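Local coordinates for peroxisomal membrane protein LPX1 (Saccharomyces cerevisiae, PDB 2Y6U) that hydrolyses acyl esters in peroxisomes, with esterase, triacylglycerol lipase and phospholipase A activity on an alpha/beta-hydrolase fold, at the interface of chains A and B. Coordinates in Å, arbitrary orientation; residue numbers count along the deposited sequence, not the author numbering. Chains: chain A/B, Peroxisomal membrane protein LPX1.

The interface of chains A and B. Residues chain A 110, 260, 263-264, 267; chain B 367, 371, 374.
Three phenylalanine rings from helix 360-378 of one subunit meet chain A, each in a different attitude. B:Phe367 is touched at its edge and in plane by A:Ala260, whose methyl CB lies 3.6 Å from ring atom CE2. B:Phe371 takes the same methyl on a face, near the ring's margin and 3.9 Å above the plane, while CG of A:Leu264 meets its edge in plane. B:Phe374 has the backbone O of A:Thr110 over one face, again toward the margin.

One torsion is shared by the three rings: CG is anti to the backbone N, with chi1 close to 180°. With spacings of four and three residues along the helix, this sends them toward chain A from one flank, fanning apart. A:Leu264 stands inside that row and divides its branches. CD1 points at CZ of B:Phe367 (4.0 Å), the two side chains approaching head-on, whereas CD2 comes obliquely to the CD2-CE2 side of the B:Phe374 ring, 3.3 Å from CE2, a tight carbon contact. Between these two ends, its side chain runs antiparallel alongside B:Phe371.

A:Ala260 and A:Leu264 both belong to helix 259-264, one turn apart. Two rings share the A:Ala260 methyl, and CE1 of B:Phe371 also comes within 3.6 Å of the A:Ala260 carbonyl O. A:Leu263 adds a peripheral contact, its CD1 crossing at the far end of the B:Phe371 ring. A:Thr110 sets its methyl CG2 against the B:Phe371 backbone, 3.9 Å from CA.

The patch is thus predominantly apolar, and its two-fold twin repeats it with the chains exchanged; the extended C-terminal helix takes part in the dimer contact but is dispensable for dimerization. At the other end of the row, the A:Met267 chain bends at chi3 (68°), bringing methyl CE to 3.7 Å from CE2 of B:Phe374, on the opposite side of the ring plane from A:Leu264 CD2.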
loop_
_atom_site.group_PDB
_atom_site.type_symbol
_atom_site.label_atom_id
_atom_site.label_comp_id
_atom_site.label_asym_id
_atom_site.label_seq_id
_atom_site.Cartn_x
_atom_site.Cartn_y
_atom_site.Cartn_z
ATOM N N THR A 110 -7.432 19.145 -8.269
ATOM C CA THR A 110 -6.390 19.360 -9.290
ATOM C C THR A 110 -5.217 18.367 -9.147
ATOM O O THR A 110 -4.420 18.208 -10.069
ATOM C CB THR A 110 -5.867 20.750 -9.226
ATOM O OG1 THR A 110 -5.365 20.979 -7.902
ATOM C CG2 THR A 110 -7.057 21.733 -9.511
ATOM N N ALA A 260 -10.193 19.243 -18.467
ATOM C CA ALA A 260 -9.286 19.640 -17.362
ATOM C C ALA A 260 -8.594 18.462 -16.727
ATOM O O ALA A 260 -7.381 18.507 -16.428
ATOM C CB ALA A 260 -10.058 20.465 -16.316
ATOM N N LEU A 263 -5.856 17.042 -19.042
ATOM C CA LEU A 263 -4.685 17.902 -18.969
ATOM C C LEU A 263 -3.904 17.688 -17.669
ATOM O O LEU A 263 -2.676 17.644 -17.697
ATOM C CB LEU A 263 -5.059 19.360 -19.121
ATOM C CG LEU A 263 -5.487 19.730 -20.563
ATOM C CD1 LEU A 263 -6.038 21.157 -20.613
ATOM C CD2 LEU A 263 -4.315 19.585 -21.587
ATOM N N LEU A 264 -4.618 17.579 -16.539
ATOM C CA LEU A 264 -3.990 17.310 -15.258
ATOM C C LEU A 264 -3.190 16.010 -15.180
ATOM O O LEU A 264 -2.341 15.859 -14.275
ATOM C CB LEU A 264 -5.068 17.290 -14.143
ATOM C CG LEU A 264 -5.712 18.596 -13.774
ATOM C CD1 LEU A 264 -6.962 18.470 -12.900
ATOM C CD2 LEU A 264 -4.667 19.558 -13.145
ATOM N N MET A 267 0.503 17.210 -15.791
ATOM C CA MET A 267 0.978 18.443 -15.184
ATOM C C MET A 267 1.601 18.196 -13.812
ATOM O O MET A 267 2.071 19.103 -13.194
ATOM C CB MET A 267 -0.213 19.394 -15.022
ATOM C CG MET A 267 -0.750 19.860 -16.427
ATOM S SD MET A 267 -2.383 20.720 -16.325
ATOM C CE MET A 267 -1.900 22.197 -15.479
ATOM N N PHE B 367 -13.909 24.381 -8.941
ATOM C CA PHE B 367 -12.924 23.602 -9.634
ATOM C C PHE B 367 -12.278 24.400 -10.736
ATOM O O PHE B 367 -11.059 24.342 -10.914
ATOM C CB PHE B 367 -13.489 22.324 -10.266
ATOM C CG PHE B 367 -12.505 21.613 -11.028
ATOM C CD1 PHE B 367 -11.556 20.792 -10.375
ATOM C CD2 PHE B 367 -12.405 21.790 -12.395
ATOM C CE1 PHE B 367 -10.617 20.145 -11.100
ATOM C CE2 PHE B 367 -11.451 21.148 -13.111
ATOM C CZ PHE B 367 -10.519 20.330 -12.459
ATOM N N PHE B 371 -8.368 24.951 -11.035
ATOM C CA PHE B 371 -7.631 24.533 -12.207
ATOM C C PHE B 371 -6.895 25.712 -12.825
ATOM O O PHE B 371 -5.726 25.575 -13.148
ATOM C CB PHE B 371 -8.505 23.915 -13.265
ATOM C CG PHE B 371 -7.752 23.510 -14.484
ATOM C CD1 PHE B 371 -7.067 22.309 -14.513
ATOM C CD2 PHE B 371 -7.726 24.320 -15.618
ATOM C CE1 PHE B 371 -6.409 21.929 -15.626
ATOM C CE2 PHE B 371 -7.030 23.938 -16.757
ATOM C CZ PHE B 371 -6.349 22.760 -16.755
ATOM N N PHE B 374 -3.849 26.462 -10.679
ATOM C CA PHE B 374 -2.850 25.392 -10.773
ATOM C C PHE B 374 -2.122 25.461 -12.109
ATOM O O PHE B 374 -0.869 25.364 -12.159
ATOM C CB PHE B 374 -3.554 24.029 -10.548
ATOM C CG PHE B 374 -2.653 22.836 -10.695
ATOM C CD1 PHE B 374 -1.749 22.524 -9.751
ATOM C CD2 PHE B 374 -2.734 22.042 -11.809
ATOM C CE1 PHE B 374 -0.939 21.427 -9.925
ATOM C CE2 PHE B 374 -1.958 20.967 -11.974
ATOM C CZ PHE B 374 -1.071 20.638 -11.051
#